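ABC-type amino acid transport system, periplasmic component (Caldanaerobacter subterraneus subsp. tengcongensis MB4, PDB 4YMX) binds arginine in the cleft between its two lobes and probably delivers it to an ABC transporter for amino acid uptake. Local coordinates at residues His53-Gly57 against Gly58-Ile62; Asp142-Val146 against Lys147-Val151. All coordinates share one frame; numbering follows the deposited sequence.

Interaction 1 (His53-Gly57 against Gly58-Ile62); sequences HKVEG and GKDEI
Two torsions bring His53 and Asp60 together: the histidine holds CG beside its own backbone N (chi1 -73°), while the aspartate turns its carboxylate carbon anti to its N (chi1 167°), and the carboxylate swings across to the ring. His53 ND1 then donates to Asp60 OD1 at 2.6 Å, nearly straight, with the oxygen at the ring's edge, in its plane, and receiving through its syn lone pair. Ile62, running alongside the histidine, lays CG1 over one ring face, a CH-pi contact with CG1 3.7 Å from the ring centroid. Edge and face are thus both engaged, which, with the NE2 bond to Asp85, probably limits the ring's rotation. With an alanine here, Asp60 would probably lose its ring N-H partner and Ile62 CG1 the flat surface it rests on.

The backbone provides a worked example of a beta hairpin with a two-residue loop. A type I' turn from Glu56 to Lys59 places Gly57 and Gly58 at its corners, both with positive phi, a conformation that favours glycine. Lys54 and Glu61 form a hydrogen-bonded pair, with Lys54 N 2.8 Å from Glu61 O and Glu61 N 3.0 Å from Lys54 O. On the turn side, the bent Lys59 chain folds back so that NZ lies 3.1 Å from Glu56 O. That oxygen also takes Lys59 N, from the opposite face of its carbonyl plane. A water accepts from Lys59 NZ and donates to Lys54 O.

The hairpin is a surface feature, and strand 46-47 continues its antiparallel sheet beyond strand 51-56. His53 NE2 is hydrogen-bonded to Asp85 OD1, so carboxylates at both nitrogens would probably favour a charged ring. Ile62 packs on Ile83 and Asp85, joining the hairpin to strand 80-85, an outermost strand of a five-stranded mixed sheet.

Interaction 2 (Asp142-Val146 against Lys147-Val151); sequences DDLKV and KTIAV
Leu144 and Ile149 bring their branch ends together at about a right angle, with Leu144 CD2 4.1 Å from Ile149 CD1. The contact is methyl against methyl, a loose apolar touch. Ile149 is directed by its backbone toward residues 142-146; CG1 beside the backbone N (chi1 -52°) and a further bend at chi2 then carry CD1 to the leucine. Lys147 runs differently. It has two conformations; in one, its chain kinks at chi2 and passes alongside the backbone, with CG 3.3 Å from Asp143 O, so this lie of the chain is not unique. Nearer the root, CB sits 3.2 Å from Leu144 O, a position set by the main chain alone.

What sets these side chains against each other is a type II beta turn from Leu144 to Lys147, linking a short 3-10 segment to strand 148-152 in the second lobe of this periplasmic binding protein fold. Lys147 N closes it by donating to Leu144 O at 3.1 Å, approaching from above the carbonyl plane. Val146 occupies the third position, where its positive phi of 65° is more often met in glycine, and its CB bond leads away from residues 147-151.

Buried Leu144 touches Ile164, and Ile149 packs against Ala161 of helix 156-161 and Val191 of strand 189-193. Asp143 points elsewhere, its carboxylate taken by Ser139 N and Lys140 NZ.

Overall arrangement
The two contacts lie at distant places in a bilobed binding protein, with centres 35 Å apart and nearest atoms about 18 Å apart. They follow in series along the chain, and neither shares a sheet with the other. Interaction 1 is a hairpin of the small three-stranded sheet, set against strand 80-85 of the first lobe; interaction 2 leads into strand 148-152, an inner strand of the mixed sheet of the second. Arginine is bound between the lobes, about 9 Å from the side chain of Ile62 and about 14 Å from that of Ile149. Neither contact lines the pocket itself, but each involves a strand that does: strand 51-56 carries Glu51 and strand 148-152 ends at Gln152, both pocket residues.

Interaction 1 (His53-Gly57 against Gly58-Ile62)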
ATOM      1  N   HIS A  53      -9.568  -7.123   3.773  1.00  5.73           N
ATOM      2  CA  HIS A  53     -10.879  -7.707   4.027  1.00  7.14           C
ATOM      3  C   HIS A  53     -10.948  -8.279   5.430  1.00  7.96           C
ATOM      4  O   HIS A  53     -10.184  -9.179   5.790  1.00  9.68           O
ATOM      5  CB  HIS A  53     -11.192  -8.788   2.996  1.00  7.03           C
ATOM      6  CG  HIS A  53     -11.503  -8.247   1.643  1.00  7.71           C
ATOM      7  ND1 HIS A  53     -12.793  -8.104   1.175  1.00  8.41           N
ATOM      8  CD2 HIS A  53     -10.697  -7.787   0.651  1.00  9.36           C
ATOM      9  CE1 HIS A  53     -12.768  -7.592  -0.042  1.00  7.42           C
ATOM     10  NE2 HIS A  53     -11.503  -7.386  -0.380  1.00  5.55           N
ATOM     11  N   LYS A  54     -11.844  -7.717   6.231  1.00  7.37           N
ATOM     12  CA  LYS A  54     -12.151  -8.247   7.548  1.00  7.21           C
ATOM     13  C   LYS A  54     -13.397  -9.096   7.365  1.00  6.98           C
ATOM     14  O   LYS A  54     -14.487  -8.581   7.075  1.00  7.03           O
ATOM     15  CB  LYS A  54     -12.402  -7.113   8.540  1.00  9.88           C
ATOM     16  CG  LYS A  54     -12.719  -7.574   9.952  1.00 12.58           C
ATOM     17  CD  LYS A  54     -12.915  -6.377  10.869  1.00 18.70           C
ATOM     18  CE  LYS A  54     -13.213  -6.818  12.285  1.00 40.36           C
ATOM     19  NZ  LYS A  54     -13.827  -5.724  13.091  1.00 52.18           N
ATOM     20  N   VAL A  55     -13.215 -10.405   7.494  1.00  9.37           N
ATOM     21  CA  VAL A  55     -14.268 -11.370   7.215  1.00  8.75           C
ATOM     22  C   VAL A  55     -14.621 -12.107   8.494  1.00  9.94           C
ATOM     23  O   VAL A  55     -13.906 -13.017   8.922  1.00 12.66           O
ATOM     24  CB  VAL A  55     -13.821 -12.384   6.150  1.00 10.09           C
ATOM     25  CG1 VAL A  55     -14.971 -13.325   5.798  1.00 14.83           C
ATOM     26  CG2 VAL A  55     -13.317 -11.657   4.901  1.00 11.66           C
ATOM     27  N   GLU A  56     -15.721 -11.693   9.108  1.00 10.92           N
ATOM     28  CA  GLU A  56     -16.206 -12.315  10.337  1.00 14.12           C
ATOM     29  C   GLU A  56     -17.615 -11.849  10.667  1.00 10.21           C
ATOM     30  O   GLU A  56     -18.055 -10.777  10.221  1.00  9.12           O
ATOM     31  CB  GLU A  56     -15.273 -12.026  11.511  1.00 17.61           C
ATOM     32  CG  GLU A  56     -15.258 -10.578  11.948  1.00 15.45           C
ATOM     33  CD  GLU A  56     -14.332 -10.352  13.132  1.00 30.24           C
ATOM     34  OE1 GLU A  56     -13.547 -11.268  13.463  1.00 38.24           O
ATOM     35  OE2 GLU A  56     -14.390  -9.260  13.733  1.00 30.71           O
ATOM     36  N   GLY A  57     -18.316 -12.664  11.449  1.00 10.46           N
ATOM     37  CA  GLY A  57     -19.664 -12.345  11.881  1.00 12.08           C
ATOM     38  C   GLY A  57     -20.658 -12.164  10.750  1.00  9.64           C
ATOM     39  O   GLY A  57     -21.632 -11.426  10.893  1.00 12.24           O
ATOM     40  N   GLY A  58     -20.403 -12.826   9.626  1.00  8.45           N
ATOM     41  CA  GLY A  58     -21.289 -12.738   8.477  1.00  7.82           C
ATOM     42  C   GLY A  58     -21.054 -11.496   7.642  1.00  9.33           C
ATOM     43  O   GLY A  58     -21.910 -11.100   6.858  1.00  9.71           O
ATOM     44  N   LYS A  59     -19.894 -10.874   7.813  1.00  7.59           N
ATOM     45  CA  LYS A  59     -19.564  -9.682   7.044  1.00  9.05           C
ATOM     46  C   LYS A  59     -18.280  -9.894   6.262  1.00  8.39           C
ATOM     47  O   LYS A  59     -17.391 -10.621   6.699  1.00 11.41           O
ATOM     48  CB  LYS A  59     -19.415  -8.467   7.969  1.00  8.55           C
ATOM     49  CG  LYS A  59     -20.630  -8.193   8.840  1.00 11.21           C
ATOM     50  CD  LYS A  59     -20.388  -7.022   9.804  1.00 20.23           C
ATOM     51  CE  LYS A  59     -19.742  -7.485  11.111  1.00 30.64           C
ATOM     52  NZ  LYS A  59     -18.302  -7.833  10.988  1.00 40.62           N
ATOM     53  N   ASP A  60     -18.206  -9.283   5.084  1.00  8.28           N
ATOM     54  CA  ASP A  60     -16.946  -9.125   4.362  1.00  7.59           C
ATOM     55  C   ASP A  60     -16.804  -7.630   4.137  1.00  7.30           C
ATOM     56  O   ASP A  60     -17.400  -7.070   3.210  1.00  8.62           O
ATOM     57  CB  ASP A  60     -16.969  -9.877   3.028  1.00  7.25           C
ATOM     58  CG  ASP A  60     -15.815  -9.490   2.114  1.00 12.15           C
ATOM     59  OD1 ASP A  60     -14.786  -8.968   2.594  1.00  8.61           O
ATOM     60  OD2 ASP A  60     -15.935  -9.710   0.889  1.00 19.66           O
ATOM     61  N   GLU A  61     -16.036  -6.974   5.001  0.51  7.34           N
ATOM     62  CA  GLU A  61     -15.884  -5.531   4.932  0.51  7.83           C
ATOM     63  C   GLU A  61     -14.457  -5.181   4.560  0.51  7.39           C
ATOM     64  O   GLU A  61     -13.513  -5.754   5.096  0.51  8.02           O
ATOM     65  CB  GLU A  61     -16.201  -4.891   6.284  0.51 10.86           C
ATOM     66  CG  GLU A  61     -17.579  -5.197   6.841  0.51 14.46           C
ATOM     67  CD  GLU A  61     -17.782  -4.605   8.224  0.51 19.80           C
ATOM     68  OE1 GLU A  61     -16.965  -4.899   9.126  0.51 19.28           O
ATOM     69  OE2 GLU A  61     -18.751  -3.836   8.407  0.51 22.93           O
ATOM     70  N   ILE A  62     -14.301  -4.237   3.641  1.00  7.11           N
ATOM     71  CA  ILE A  62     -12.986  -3.697   3.341  1.00  4.42           C
ATOM     72  C   ILE A  62     -12.765  -2.571   4.341  1.00  6.71           C
ATOM     73  O   ILE A  62     -13.523  -1.587   4.370  1.00  7.77           O
ATOM     74  CB  ILE A  62     -12.901  -3.182   1.905  1.00  6.34           C
ATOM     75  CG1 ILE A  62     -13.083  -4.342   0.924  1.00  8.93           C
ATOM     76  CG2 ILE A  62     -11.566  -2.505   1.657  1.00  8.60           C
ATOM     77  CD1 ILE A  62     -13.259  -3.900  -0.523  1.00 10.26           C
TER
HETATM   78  O   HOH W   1     -16.200  -7.670   9.264  1.00 16.71           O

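Interaction 2 (Asp142-Val146 against Lys147-Val151)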
ATOM      1  N   ASP A 142      23.710  -7.322   0.444  1.00  9.18           N
ATOM      2  CA  ASP A 142      24.557  -8.004  -0.527  1.00 10.39           C
ATOM      3  C   ASP A 142      24.085  -9.437  -0.786  1.00 11.52           C
ATOM      4  O   ASP A 142      24.268  -9.963  -1.885  1.00 10.62           O
ATOM      5  CB  ASP A 142      26.013  -7.997  -0.046  1.00 12.84           C
ATOM      6  CG  ASP A 142      26.987  -8.323  -1.149  1.00 18.50           C
ATOM      7  OD1 ASP A 142      27.642  -9.381  -1.068  1.00 19.89           O
ATOM      8  OD2 ASP A 142      27.081  -7.527  -2.105  1.00 23.69           O
ATOM      9  N   ASP A 143      23.469 -10.058   0.217  1.00  8.75           N
ATOM     10  CA  ASP A 143      23.006 -11.440   0.096  1.00 10.00           C
ATOM     11  C   ASP A 143      21.816 -11.600  -0.842  1.00  8.86           C
ATOM     12  O   ASP A 143      21.459 -12.716  -1.192  1.00 11.49           O
ATOM     13  CB  ASP A 143      22.627 -12.015   1.464  1.00 10.26           C
ATOM     14  CG  ASP A 143      23.757 -11.952   2.474  1.00 10.94           C
ATOM     15  OD1 ASP A 143      24.936 -11.794   2.087  1.00 15.91           O
ATOM     16  OD2 ASP A 143      23.454 -12.076   3.677  1.00 11.45           O
ATOM     17  N   LEU A 144      21.197 -10.493  -1.239  1.00  6.54           N
ATOM     18  CA  LEU A 144      20.050 -10.546  -2.142  1.00  9.40           C
ATOM     19  C   LEU A 144      20.437 -10.803  -3.588  1.00  9.91           C
ATOM     20  O   LEU A 144      19.578 -11.134  -4.411  1.00  8.46           O
ATOM     21  CB  LEU A 144      19.228  -9.260  -2.063  1.00  8.74           C
ATOM     22  CG  LEU A 144      18.606  -8.961  -0.700  1.00  8.84           C
ATOM     23  CD1 LEU A 144      17.932  -7.605  -0.735  1.00  8.34           C
ATOM     24  CD2 LEU A 144      17.616 -10.058  -0.289  1.00  9.57           C
ATOM     25  N   LYS A 145      21.721 -10.641  -3.906  1.00  7.83           N
ATOM     26  CA  LYS A 145      22.183 -10.887  -5.272  1.00  9.16           C
ATOM     27  C   LYS A 145      21.809 -12.284  -5.748  1.00  8.75           C
ATOM     28  O   LYS A 145      21.951 -13.260  -5.005  1.00 10.05           O
ATOM     29  CB  LYS A 145      23.699 -10.706  -5.381  1.00  8.82           C
ATOM     30  CG  LYS A 145      24.165  -9.291  -5.156  1.00 22.09           C
ATOM     31  CD  LYS A 145      25.670  -9.184  -5.321  1.00 22.05           C
ATOM     32  CE  LYS A 145      26.113  -7.764  -5.045  1.00 32.96           C
ATOM     33  NZ  LYS A 145      25.486  -7.272  -3.785  1.00 40.26           N
ATOM     34  N   VAL A 146      21.343 -12.366  -6.995  1.00  8.36           N
ATOM     35  CA  VAL A 146      21.000 -13.636  -7.653  1.00  8.68           C
ATOM     36  C   VAL A 146      19.812 -14.383  -7.017  1.00 10.38           C
ATOM     37  O   VAL A 146      19.527 -15.531  -7.372  1.00 14.95           O
ATOM     38  CB  VAL A 146      22.234 -14.602  -7.778  1.00 10.47           C
ATOM     39  CG1 VAL A 146      22.046 -15.562  -8.954  1.00 13.90           C
ATOM     40  CG2 VAL A 146      23.539 -13.827  -7.965  1.00 12.57           C
ATOM     41  N   LYS A 147      19.122 -13.736  -6.084  0.57  6.99           N
ATOM     42  CA  LYS A 147      18.014 -14.379  -5.386  0.57  7.49           C
ATOM     43  C   LYS A 147      16.671 -14.154  -6.080  0.57  7.41           C
ATOM     44  O   LYS A 147      16.514 -13.233  -6.885  0.57  8.29           O
ATOM     45  CB  LYS A 147      17.933 -13.882  -3.939  0.57  6.25           C
ATOM     46  CG  LYS A 147      19.165 -14.193  -3.099  0.57  9.56           C
ATOM     47  CD  LYS A 147      19.210 -15.669  -2.711  0.57 10.85           C
ATOM     48  CE  LYS A 147      20.387 -15.958  -1.789  0.57 15.09           C
ATOM     49  NZ  LYS A 147      20.356 -17.362  -1.277  0.57 14.95           N
ATOM     50  N   THR A 148      15.707 -15.012  -5.758  1.00  7.85           N
ATOM     51  CA  THR A 148      14.346 -14.879  -6.264  1.00  5.94           C
ATOM     52  C   THR A 148      13.573 -14.030  -5.266  1.00  5.72           C
ATOM     53  O   THR A 148      13.424 -14.400  -4.100  1.00  6.61           O
ATOM     54  CB  THR A 148      13.687 -16.251  -6.458  1.00  8.93           C
ATOM     55  OG1 THR A 148      14.451 -17.000  -7.416  1.00 11.13           O
ATOM     56  CG2 THR A 148      12.245 -16.114  -6.971  1.00  7.37           C
ATOM     57  N   ILE A 149      13.119 -12.870  -5.724  1.00  4.69           N
ATOM     58  CA  ILE A 149      12.495 -11.886  -4.844  1.00  5.46           C
ATOM     59  C   ILE A 149      11.062 -11.625  -5.285  1.00  6.77           C
ATOM     60  O   ILE A 149      10.823 -11.203  -6.422  1.00  6.91           O
ATOM     61  CB  ILE A 149      13.284 -10.568  -4.867  1.00  7.49           C
ATOM     62  CG1 ILE A 149      14.766 -10.836  -4.578  1.00 10.08           C
ATOM     63  CG2 ILE A 149      12.675  -9.565  -3.879  1.00  8.10           C
ATOM     64  CD1 ILE A 149      15.044 -11.386  -3.208  1.00 14.60           C
ATOM     65  N   ALA A 150      10.101 -11.887  -4.392  1.00  3.85           N
ATOM     66  CA  ALA A 150       8.693 -11.649  -4.703  1.00  5.70           C
ATOM     67  C   ALA A 150       8.346 -10.187  -4.462  1.00  5.28           C
ATOM     68  O   ALA A 150       8.709  -9.610  -3.429  1.00  6.07           O
ATOM     69  CB  ALA A 150       7.789 -12.552  -3.884  1.00  4.88           C
ATOM     70  N   VAL A 151       7.660  -9.584  -5.436  1.00  5.49           N
ATOM     71  CA  VAL A 151       7.232  -8.191  -5.365  1.00  3.62           C
ATOM     72  C   VAL A 151       5.876  -8.015  -6.022  1.00  5.09           C
ATOM     73  O   VAL A 151       5.478  -8.817  -6.878  1.00  4.65           O
ATOM     74  CB  VAL A 151       8.221  -7.234  -6.073  1.00  6.07           C
ATOM     75  CG1 VAL A 151       9.561  -7.205  -5.341  1.00  8.78           C
ATOM     76  CG2 VAL A 151       8.407  -7.618  -7.532  1.00  6.70           C
TER